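Local coordinates for protein putative Xylose isomerase (Rhodospirillum rubrum, PDB 3QXB) that binds iron and manganese ions in a xylose isomerase-like TIM barrel and may act as an isomerase, at residues L49-Y54 with T85-F90; R38-V43 with K77-A82; R70-Y75 with A124-P129; M174-P179 with I240-I245. All blocks are in the same frame, centred on the assembly; numbering follows the deposited sequence.

Contact 1: residues L49-Y54 with T85-F90; sequences LEYVQY and TIESTF
Y51-Y54 and T85-F90 run side by side as parallel strands, with axes 4.6 Å apart at closest and directions 21° from each other. The backbone ladder starts where T85 N donates to E50 O and V52 N to T85 O. E87 N then bonds V52 O, and Y54 N reaches S88 O in the carbonyl plane. The last rung, F90 N to Y54 O, is weak. These are the second and third strands of the closed eight-stranded barrel. Helix 65-81 connects them, completing a beta-alpha-beta unit.

V52, Y54, I86 and T89 share the face turned to the outer helices. There Y54 CB meets I86 CG2 at 3.8 Å. The Y54 ring and the T89 methyl point the same way, with CD2 and CG2 3.7 Å apart. T89 OG1 bonds T131 and T123.

Y51, Q53 and S88 point to the barrel interior. Q53 CG is anti to the backbone N, and the chain is extended through CD. This carries the amide across to S88, where NE2 donates to OG at 2.8 Å. S88 OG lies close to the amide plane, and the N-H...O angle is 163°. NE2 also lies 3.4 Å from F90 CD1, the amide and ring planes being 25° apart. Q53 OE1 accepts from H244 and N25, so both ends of the amide are engaged and its rotation is fixed. It is thereby a second-shell group to the metal ligand H244. The E87 carboxylate lies against Y51, OE2 being 3.4 Å from CD1. It also forms a salt bridge with K21 and a hydrogen bond with T282.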
# COMPACT_ATOMS: atom_id res chain seq x y z
N LEU A 49 1.93 -14.66 -21.75
CA LEU A 49 2.96 -13.61 -21.84
C LEU A 49 4.34 -14.14 -21.45
O LEU A 49 4.48 -15.22 -20.87
CB LEU A 49 2.59 -12.42 -20.93
CG LEU A 49 1.35 -11.64 -21.38
CD1 LEU A 49 0.93 -10.64 -20.32
CD2 LEU A 49 1.67 -10.93 -22.68
N GLU A 50 5.35 -13.38 -21.78
CA GLU A 50 6.74 -13.81 -21.60
C GLU A 50 7.54 -12.83 -20.75
O GLU A 50 8.33 -13.22 -19.86
CB GLU A 50 7.31 -13.95 -23.02
CG GLU A 50 8.73 -14.33 -23.05
CD GLU A 50 9.25 -14.46 -24.47
OE1 GLU A 50 8.44 -14.37 -25.45
OE2 GLU A 50 10.47 -14.64 -24.56
N TYR A 51 7.26 -11.55 -20.92
CA TYR A 51 7.96 -10.49 -20.18
C TYR A 51 7.25 -10.05 -18.90
O TYR A 51 6.06 -9.69 -18.89
CB TYR A 51 8.25 -9.33 -21.11
CG TYR A 51 8.98 -9.83 -22.36
CD1 TYR A 51 10.31 -10.21 -22.31
CD2 TYR A 51 8.31 -9.96 -23.57
CE1 TYR A 51 10.98 -10.69 -23.47
CE2 TYR A 51 8.97 -10.44 -24.71
CZ TYR A 51 10.30 -10.79 -24.65
OH TYR A 51 10.94 -11.25 -25.79
N VAL A 52 8.01 -10.08 -17.81
CA VAL A 52 7.47 -9.89 -16.50
C VAL A 52 8.24 -8.81 -15.73
O VAL A 52 9.46 -8.73 -15.82
CB VAL A 52 7.58 -11.20 -15.74
CG1 VAL A 52 7.15 -11.02 -14.30
CG2 VAL A 52 6.79 -12.35 -16.46
N GLN A 53 7.52 -7.99 -14.97
CA GLN A 53 8.12 -7.10 -13.98
C GLN A 53 7.65 -7.55 -12.63
O GLN A 53 6.43 -7.57 -12.34
CB GLN A 53 7.76 -5.64 -14.23
CG GLN A 53 8.50 -4.68 -13.41
CD GLN A 53 8.28 -3.26 -13.83
OE1 GLN A 53 7.17 -2.71 -13.72
NE2 GLN A 53 9.37 -2.62 -14.32
N TYR A 54 8.61 -7.96 -11.80
CA TYR A 54 8.32 -8.49 -10.49
C TYR A 54 8.11 -7.31 -9.56
O TYR A 54 8.81 -6.32 -9.70
CB TYR A 54 9.50 -9.33 -10.05
CG TYR A 54 9.41 -9.97 -8.68
CD1 TYR A 54 8.81 -11.22 -8.49
CD2 TYR A 54 9.99 -9.37 -7.58
CE1 TYR A 54 8.75 -11.83 -7.22
CE2 TYR A 54 9.97 -9.99 -6.35
CZ TYR A 54 9.34 -11.20 -6.17
OH TYR A 54 9.33 -11.76 -4.87
N THR A 85 10.78 -14.26 -18.76
CA THR A 85 11.90 -13.38 -18.47
C THR A 85 11.44 -12.29 -17.56
O THR A 85 10.68 -11.42 -17.96
CB THR A 85 12.43 -12.73 -19.77
OG1 THR A 85 12.83 -13.77 -20.68
CG2 THR A 85 13.61 -11.79 -19.51
N ILE A 86 11.93 -12.33 -16.32
CA ILE A 86 11.80 -11.21 -15.38
C ILE A 86 12.86 -10.13 -15.72
O ILE A 86 14.07 -10.28 -15.42
CB ILE A 86 11.91 -11.62 -13.94
CG1 ILE A 86 10.87 -12.69 -13.60
CG2 ILE A 86 11.75 -10.35 -13.00
CD1 ILE A 86 10.83 -13.05 -12.12
N GLU A 87 12.40 -9.11 -16.46
CA GLU A 87 13.22 -8.00 -16.90
C GLU A 87 13.63 -7.01 -15.81
O GLU A 87 14.70 -6.37 -15.90
CB GLU A 87 12.48 -7.26 -18.04
CG GLU A 87 12.33 -8.17 -19.25
CD GLU A 87 11.78 -7.46 -20.49
OE1 GLU A 87 10.75 -6.77 -20.38
OE2 GLU A 87 12.40 -7.60 -21.55
N SER A 88 12.81 -6.89 -14.78
CA SER A 88 13.09 -5.94 -13.73
C SER A 88 12.20 -6.25 -12.57
O SER A 88 11.23 -6.98 -12.68
CB SER A 88 12.82 -4.50 -14.16
OG SER A 88 11.54 -4.37 -14.75
N THR A 89 12.59 -5.70 -11.43
CA THR A 89 11.80 -5.67 -10.23
C THR A 89 11.44 -4.22 -10.11
O THR A 89 12.07 -3.35 -10.72
CB THR A 89 12.56 -6.12 -8.93
OG1 THR A 89 13.69 -5.28 -8.71
CG2 THR A 89 12.97 -7.61 -8.99
N PHE A 90 10.37 -3.94 -9.36
CA PHE A 90 9.87 -2.58 -9.26
C PHE A 90 9.06 -2.37 -8.01
O PHE A 90 8.33 -3.25 -7.61
CB PHE A 90 9.00 -2.24 -10.47
CG PHE A 90 9.14 -0.80 -10.92
CD1 PHE A 90 10.14 -0.46 -11.80
CD2 PHE A 90 8.30 0.21 -10.44
CE1 PHE A 90 10.35 0.85 -12.18
CE2 PHE A 90 8.50 1.51 -10.84
CZ PHE A 90 9.49 1.83 -11.71

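Contact 2: residues R38-V43 with K77-A82; sequences RLAGLV and KAFRKA
F79 reaches out from helix 65-81 and slides its ring under A40 of helix 36-46. CB leaves its own helix with chi1 at -86°, which swings the ring toward the other one. CD1 is the first ring atom to touch, 3.9 Å from A40 CB. CE1 follows, 3.9 Å from A40 N. At the tip, CZ meets L39 CG at 4.0 Å, and this contact is at the ring edge. CE2 approaches V43 CG2 obliquely at 4.3 Å. One face lies beneath A40: its CA is 4.1 Å from the ring centroid and 17° off the ring normal, a CH-pi contact. A40 CB turns toward the other helix and rests 3.6 Å from A78 O. The same methyl meets A82 CB at 3.8 Å. The small side chains of A40, A78 and A82 are consistent with a close approach of the backbones, the axes being 8.6 Å apart at an angle of 37°. No hydrogen bond joins the two segments. A serine in place of F79 would probably leave a gap beneath A40 and beside L39 and V43, and take the aromatic partner from the A40 CA-H. Helices 36-46 and 65-81 are neighbours in the outer layer of the TIM barrel. Below them lies strand 51-55, whose V52 touches both V43 and F79, while L42 faces helix 295-310.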
# COMPACT_ATOMS: atom_id res chain seq x y z
N ARG A 38 2.85 -21.84 -9.54
CA ARG A 38 1.46 -21.55 -9.96
C ARG A 38 1.43 -20.16 -10.61
O ARG A 38 0.76 -19.98 -11.62
CB ARG A 38 0.46 -21.60 -8.77
CG ARG A 38 -0.85 -20.69 -8.87
CD ARG A 38 -2.19 -21.35 -9.42
NE ARG A 38 -2.64 -20.86 -10.75
CZ ARG A 38 -3.92 -20.76 -11.18
NH1 ARG A 38 -4.95 -21.07 -10.39
NH2 ARG A 38 -4.18 -20.30 -12.41
N LEU A 39 2.16 -19.21 -10.03
CA LEU A 39 2.21 -17.82 -10.58
C LEU A 39 2.84 -17.82 -11.96
O LEU A 39 2.28 -17.26 -12.91
CB LEU A 39 2.93 -16.83 -9.65
CG LEU A 39 2.82 -15.32 -9.97
CD1 LEU A 39 1.39 -14.85 -10.28
CD2 LEU A 39 3.41 -14.42 -8.89
N ALA A 40 4.00 -18.46 -12.07
CA ALA A 40 4.70 -18.63 -13.36
C ALA A 40 3.81 -19.29 -14.41
O ALA A 40 3.80 -18.87 -15.55
CB ALA A 40 6.00 -19.44 -13.17
N GLY A 41 3.05 -20.30 -14.03
CA GLY A 41 2.18 -21.01 -14.97
C GLY A 41 0.98 -20.16 -15.40
O GLY A 41 0.55 -20.21 -16.53
N LEU A 42 0.46 -19.39 -14.48
CA LEU A 42 -0.59 -18.42 -14.75
C LEU A 42 -0.16 -17.36 -15.77
O LEU A 42 -0.91 -17.04 -16.66
CB LEU A 42 -0.97 -17.75 -13.45
CG LEU A 42 -2.21 -16.86 -13.40
CD1 LEU A 42 -2.60 -16.64 -11.96
CD2 LEU A 42 -2.01 -15.55 -14.10
N VAL A 43 1.04 -16.80 -15.63
CA VAL A 43 1.49 -15.81 -16.59
C VAL A 43 1.72 -16.48 -17.95
O VAL A 43 1.38 -15.92 -19.01
CB VAL A 43 2.75 -15.10 -16.10
CG1 VAL A 43 3.37 -14.28 -17.22
CG2 VAL A 43 2.41 -14.23 -14.85
N LYS A 77 13.48 -18.54 -10.04
CA LYS A 77 13.71 -19.86 -10.61
C LYS A 77 12.47 -20.42 -11.29
O LYS A 77 12.57 -21.05 -12.35
CB LYS A 77 14.22 -20.82 -9.52
CG LYS A 77 14.48 -22.28 -9.93
CD LYS A 77 15.15 -23.08 -8.77
CE LYS A 77 15.68 -24.48 -9.20
NZ LYS A 77 14.61 -25.34 -9.78
N ALA A 78 11.31 -20.25 -10.67
CA ALA A 78 10.08 -20.76 -11.26
C ALA A 78 9.79 -20.04 -12.58
O ALA A 78 9.37 -20.68 -13.55
CB ALA A 78 8.91 -20.60 -10.28
N PHE A 79 10.00 -18.73 -12.62
CA PHE A 79 9.76 -18.00 -13.85
C PHE A 79 10.72 -18.43 -14.98
O PHE A 79 10.29 -18.65 -16.12
CB PHE A 79 9.79 -16.48 -13.62
CG PHE A 79 8.46 -15.93 -13.16
CD1 PHE A 79 7.95 -16.26 -11.90
CD2 PHE A 79 7.70 -15.15 -14.01
CE1 PHE A 79 6.71 -15.78 -11.51
CE2 PHE A 79 6.48 -14.65 -13.59
CZ PHE A 79 5.99 -14.96 -12.36
N ARG A 80 12.00 -18.59 -14.64
CA ARG A 80 13.01 -18.99 -15.62
C ARG A 80 12.68 -20.38 -16.16
O ARG A 80 12.80 -20.61 -17.37
CB ARG A 80 14.43 -18.95 -15.02
CG ARG A 80 15.51 -19.61 -15.89
CD ARG A 80 16.93 -19.53 -15.29
NE ARG A 80 17.00 -19.96 -13.88
CZ ARG A 80 17.11 -21.22 -13.49
NH1 ARG A 80 17.17 -22.19 -14.38
NH2 ARG A 80 17.16 -21.52 -12.19
N LYS A 81 12.24 -21.28 -15.29
CA LYS A 81 11.84 -22.65 -15.69
C LYS A 81 10.58 -22.66 -16.57
O LYS A 81 10.48 -23.48 -17.46
CB LYS A 81 11.67 -23.58 -14.47
CG LYS A 81 13.01 -24.02 -13.81
CD LYS A 81 12.74 -24.89 -12.53
N ALA A 82 9.66 -21.73 -16.36
CA ALA A 82 8.47 -21.63 -17.18
C ALA A 82 8.75 -20.95 -18.52
O ALA A 82 7.85 -20.79 -19.33
CB ALA A 82 7.37 -20.89 -16.44

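Contact 3: residues R70-Y75 with A124-P129; sequences RRAIAY and AAMEVP. With EDO (1,2-ethanediol), chain L; EDO (1,2-ethanediol), chain N.
Helix 65-81 and the C-terminal end of helix 106-125 are neighbours in the outer layer of the TIM barrel, and A72 and I73 meet A125 and M126 there. The second helix finishes in a Schellman motif, with E127 at positive phi just after the contact. M126 is a selenomethionine, and it carries the packing. Its CG lies 3.8 Å from A72 CB, and SE is equally near that methyl. The chain bends at its last torsion (chi3 80°), which brings CE to 3.6 Å from A72 O. I73 comes alongside on the outer side: CG1 is 3.4 Å from A125 O, and CD1 meets A125 CB at 4.2 Å. M126 also reaches inward to I86 and T89 of strand 85-90.

R71 takes no part in this packing. Two 1,2-ethanediol molecules, probably from the crystallisation liquor, meet its guanidinium at the edge. NH1 donates to O2 of one diol at 2.9 Å and weakly to O1 of the other. NH2 donates to O2 of that second diol at 3.0 Å, with an N-H...O angle of 173°. R71 also packs on L108 of the second subunit, and in one of its two conformers R70 makes a salt bridge with E107 of that subunit, so this helix lies at the subunit interface. Replacing R71 by an alanine would probably leave both diols without their guanidinium donors and open a gap beside L108 of the second subunit.

Between the two segments there is no hydrogen bond. They are held by van der Waals contacts, some of them against the backbone carbonyl oxygens of A72 and A125.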
# COMPACT_ATOMS: atom_id res chain seq x y z
N ARG A 70 15.44 -16.30 -0.17
CA ARG A 70 14.92 -17.64 -0.39
C ARG A 70 13.63 -17.55 -1.21
O ARG A 70 13.48 -18.24 -2.20
CB ARG A 70 14.68 -18.38 0.94
CG ARG A 70 14.24 -19.86 0.85
CD ARG A 70 14.25 -20.57 2.24
NE ARG A 70 15.57 -21.12 2.56
CZ ARG A 70 16.08 -21.25 3.79
NH1 ARG A 70 15.37 -20.87 4.85
NH2 ARG A 70 17.29 -21.75 3.95
N ARG A 71 12.70 -16.68 -0.81
CA ARG A 71 11.39 -16.55 -1.51
C ARG A 71 11.55 -15.87 -2.88
O ARG A 71 11.05 -16.36 -3.88
CB ARG A 71 10.36 -15.81 -0.61
CG ARG A 71 8.93 -15.86 -1.08
CD ARG A 71 8.44 -17.28 -1.27
NE ARG A 71 6.99 -17.30 -1.38
CZ ARG A 71 6.24 -18.39 -1.43
NH1 ARG A 71 6.78 -19.58 -1.45
NH2 ARG A 71 4.93 -18.28 -1.47
N ALA A 72 12.28 -14.76 -2.93
CA ALA A 72 12.55 -14.06 -4.19
C ALA A 72 13.24 -14.98 -5.17
O ALA A 72 12.82 -15.03 -6.30
CB ALA A 72 13.34 -12.80 -3.97
N ILE A 73 14.25 -15.72 -4.72
CA ILE A 73 14.92 -16.68 -5.60
C ILE A 73 13.99 -17.80 -6.11
O ILE A 73 14.06 -18.17 -7.26
CB ILE A 73 16.19 -17.27 -4.95
CG1 ILE A 73 17.28 -16.21 -4.87
CG2 ILE A 73 16.71 -18.50 -5.72
CD1 ILE A 73 18.42 -16.55 -3.93
N ALA A 74 13.10 -18.30 -5.25
CA ALA A 74 12.11 -19.28 -5.70
C ALA A 74 11.21 -18.74 -6.83
O ALA A 74 10.95 -19.46 -7.78
CB ALA A 74 11.26 -19.84 -4.51
N TYR A 75 10.75 -17.50 -6.72
CA TYR A 75 10.04 -16.87 -7.86
C TYR A 75 10.94 -16.78 -9.09
O TYR A 75 10.53 -17.19 -10.18
CB TYR A 75 9.50 -15.48 -7.52
CG TYR A 75 8.29 -15.48 -6.63
CD1 TYR A 75 7.08 -15.98 -7.07
CD2 TYR A 75 8.34 -14.93 -5.36
CE1 TYR A 75 5.95 -15.97 -6.25
CE2 TYR A 75 7.23 -14.90 -4.54
CZ TYR A 75 6.03 -15.43 -4.99
OH TYR A 75 4.93 -15.42 -4.17
N ALA A 124 19.57 -8.59 -7.32
CA ALA A 124 20.80 -9.33 -7.69
C ALA A 124 20.66 -10.80 -7.31
O ALA A 124 21.09 -11.68 -8.02
CB ALA A 124 22.04 -8.74 -6.96
N ALA A 125 20.04 -11.07 -6.17
CA ALA A 125 19.85 -12.46 -5.72
C ALA A 125 19.01 -13.23 -6.71
O ALA A 125 19.28 -14.43 -6.99
CB ALA A 125 19.22 -12.47 -4.29
N MSE A 126 18.02 -12.54 -7.29
CA MSE A 126 17.14 -13.10 -8.35
C MSE A 126 17.80 -13.24 -9.70
O MSE A 126 17.22 -13.85 -10.59
CB MSE A 126 15.87 -12.24 -8.52
CG MSE A 126 15.01 -12.21 -7.31
SE MSE A 126 13.52 -11.02 -7.36
CE MSE A 126 12.33 -12.10 -8.40
N GLU A 127 19.00 -12.67 -9.84
CA GLU A 127 19.69 -12.50 -11.13
C GLU A 127 18.84 -11.74 -12.13
O GLU A 127 18.84 -12.03 -13.32
CB GLU A 127 20.20 -13.83 -11.67
CG GLU A 127 21.12 -14.54 -10.72
CD GLU A 127 21.48 -15.93 -11.20
OE1 GLU A 127 21.33 -16.25 -12.40
OE2 GLU A 127 21.94 -16.71 -10.35
N VAL A 128 18.13 -10.73 -11.64
CA VAL A 128 17.37 -9.84 -12.48
C VAL A 128 18.23 -8.59 -12.72
O VAL A 128 18.88 -8.07 -11.80
CB VAL A 128 16.02 -9.52 -11.80
CG1 VAL A 128 15.26 -8.39 -12.49
CG2 VAL A 128 15.20 -10.77 -11.73
N PRO A 129 18.23 -8.08 -13.95
CA PRO A 129 19.17 -7.03 -14.35
C PRO A 129 18.86 -5.59 -13.97
O PRO A 129 19.76 -4.75 -14.04
CB PRO A 129 19.22 -7.15 -15.88
CG PRO A 129 18.03 -7.89 -16.27
CD PRO A 129 17.47 -8.63 -15.08
C1 EDO L . 10.68 -21.59 0.38
O1 EDO L . 9.61 -21.35 1.33
C2 EDO L . 10.79 -20.41 -0.60
O2 EDO L . 9.59 -20.41 -1.40
C1 EDO N . 4.88 -22.33 -1.97
O1 EDO N . 6.15 -22.67 -1.41
C2 EDO N . 4.02 -21.51 -1.05
O2 EDO N . 3.16 -20.62 -1.79

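Contact 4: residues M174-P179 with I240-I245; sequences MLYVEP and IAAYHI. With FE (Fe (III) ion), chain E.
E178 CG is anti to the backbone N (chi1 169°) and the chain stays extended, while H244 CG is anti to its carbonyl carbon (chi1 -72°). These torsions bring a carboxylate and an imidazole to one iron(III) ion. E178 OE2 binds the iron at 2.2 Å, and H244 ND1 binds it at the same length. The two ligand atoms are close but are not hydrogen-bonded; the metal holds them together. The side chains cross at about a right angle, with carboxylate and ring planes 76° apart, and OE2 lies at the edge of the ring. Two waters, each 2.3 Å from the iron, also bind, and D213 and E286 complete the site. A manganese ion is modelled at a site with the same four protein ligands. H244 NE2 bonds Q53, which positions the ring from the second shell, and F90 packs edge-to-face on it.

Farther from the metal the contact turns apolar. A241 CB touches Y176 CE1 at 3.9 Å, in the plane of the ring and at its edge. SE of M174, a selenomethionine, reaches the same methyl at 3.9 Å. A water joins Y176 OH, 2.7 Å away, to A241 O, to which it donates.

Strands 174-177 and 240-245 are not adjacent: their axes stay 8.8 Å apart at closest. Strand 208-213 runs between them in the barrel, and its R209 bonds the backbone of L175 and V177. Inside the barrel Y176 also touches S88 and F90 of strand 85-90, and E178 touches F90, while Y243 and I240 turn outward to helix 229-236.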
# COMPACT_ATOMS: atom_id res chain seq x y z
N MSE A 174 20.83 -1.63 -15.01
CA MSE A 174 20.00 -0.43 -15.11
C MSE A 174 19.15 -0.17 -13.88
O MSE A 174 18.73 -1.11 -13.16
CB MSE A 174 19.13 -0.50 -16.39
CG MSE A 174 18.39 0.78 -16.72
SE MSE A 174 17.50 0.64 -18.48
CE MSE A 174 19.04 0.73 -19.62
N LEU A 175 18.94 1.12 -13.61
CA LEU A 175 17.94 1.55 -12.61
C LEU A 175 16.87 2.39 -13.30
O LEU A 175 17.16 3.08 -14.31
CB LEU A 175 18.57 2.35 -11.49
CG LEU A 175 19.58 1.66 -10.60
CD1 LEU A 175 20.09 2.70 -9.56
CD2 LEU A 175 19.00 0.36 -9.92
N TYR A 176 15.64 2.35 -12.78
CA TYR A 176 14.55 3.19 -13.32
C TYR A 176 13.93 4.13 -12.28
O TYR A 176 13.85 3.79 -11.10
CB TYR A 176 13.40 2.39 -13.91
CG TYR A 176 13.73 1.29 -14.86
CD1 TYR A 176 13.97 1.53 -16.20
CD2 TYR A 176 13.74 0.01 -14.43
CE1 TYR A 176 14.23 0.51 -17.06
CE2 TYR A 176 13.99 -1.01 -15.27
CZ TYR A 176 14.25 -0.76 -16.57
OH TYR A 176 14.50 -1.82 -17.37
N VAL A 177 13.49 5.29 -12.76
CA VAL A 177 12.69 6.24 -12.00
C VAL A 177 11.36 6.36 -12.71
O VAL A 177 11.31 6.58 -13.91
CB VAL A 177 13.35 7.64 -11.94
CG1 VAL A 177 12.42 8.63 -11.22
CG2 VAL A 177 14.69 7.54 -11.25
N GLU A 178 10.25 6.26 -11.96
CA GLU A 178 8.92 6.41 -12.53
C GLU A 178 8.34 7.75 -12.17
O GLU A 178 8.03 7.98 -10.98
CB GLU A 178 7.96 5.30 -11.99
CG GLU A 178 6.52 5.54 -12.31
CD GLU A 178 5.62 4.36 -11.95
OE1 GLU A 178 5.95 3.59 -11.03
OE2 GLU A 178 4.54 4.24 -12.56
N PRO A 179 8.15 8.64 -13.15
CA PRO A 179 7.50 9.89 -12.82
C PRO A 179 6.03 9.70 -12.40
O PRO A 179 5.37 8.71 -12.78
CB PRO A 179 7.60 10.71 -14.12
CG PRO A 179 8.81 10.17 -14.79
CD PRO A 179 8.72 8.70 -14.52
N ILE A 240 13.45 6.97 -22.09
CA ILE A 240 12.32 6.14 -21.67
C ILE A 240 12.62 4.71 -22.11
O ILE A 240 12.59 4.41 -23.30
CB ILE A 240 11.00 6.65 -22.28
CG1 ILE A 240 10.66 8.07 -21.79
CG2 ILE A 240 9.88 5.73 -21.97
CD1 ILE A 240 9.55 8.79 -22.66
N ALA A 241 12.95 3.85 -21.15
CA ALA A 241 13.42 2.48 -21.46
C ALA A 241 12.35 1.42 -21.24
O ALA A 241 12.51 0.28 -21.67
CB ALA A 241 14.63 2.14 -20.61
N ALA A 242 11.28 1.78 -20.56
CA ALA A 242 10.14 0.88 -20.31
C ALA A 242 8.89 1.68 -19.91
O ALA A 242 8.98 2.86 -19.55
CB ALA A 242 10.51 -0.18 -19.24
N TYR A 243 7.73 1.03 -19.98
CA TYR A 243 6.45 1.67 -19.68
C TYR A 243 5.58 0.83 -18.75
O TYR A 243 5.73 -0.40 -18.69
CB TYR A 243 5.67 1.88 -20.96
CG TYR A 243 6.34 2.73 -22.00
CD1 TYR A 243 7.29 2.20 -22.84
CD2 TYR A 243 5.99 4.07 -22.19
CE1 TYR A 243 7.91 2.98 -23.82
CE2 TYR A 243 6.61 4.86 -23.15
CZ TYR A 243 7.57 4.30 -23.97
OH TYR A 243 8.21 5.03 -24.98
N HIS A 244 4.66 1.50 -18.05
CA HIS A 244 3.51 0.83 -17.47
C HIS A 244 2.32 1.25 -18.33
O HIS A 244 2.16 2.44 -18.67
CB HIS A 244 3.23 1.25 -16.04
CG HIS A 244 4.22 0.71 -15.07
ND1 HIS A 244 4.41 1.26 -13.82
CD2 HIS A 244 5.06 -0.34 -15.16
CE1 HIS A 244 5.37 0.59 -13.20
NE2 HIS A 244 5.78 -0.39 -13.99
N ILE A 245 1.50 0.28 -18.67
CA ILE A 245 0.27 0.55 -19.39
C ILE A 245 -0.91 0.19 -18.47
O ILE A 245 -0.85 -0.75 -17.71
CB ILE A 245 0.22 -0.18 -20.76
CG1 ILE A 245 0.27 -1.70 -20.62
CG2 ILE A 245 1.34 0.34 -21.74
CD1 ILE A 245 0.00 -2.44 -21.96
FE FE E . 3.11 2.60 -12.57
O HOH W 1 14.57 -1.38 -20.01
O HOH W 2 1.91 3.34 -10.72
O HOH W 3 4.27 1.75 -10.80

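From the N terminus, helix 36-46 opens contact 2 and strand 51-55 opens contact 1. Helix 65-81 then supplies R70-Y75 to contact 3 and K77-A82, which closes contact 2. Strand 85-90 closes contact 1, and the end of helix 106-125 closes contact 3. The three loops cross one another, and none nests in another. F79 of contact 2 packs on V52 and I86, and M126 of contact 3 on Y54, so two helix contacts rest on one strand pair. Contact 4 opens and closes later, in series. It meets contact 1 inside the barrel through Q53 and H244, linking the second and third strands to the metal site.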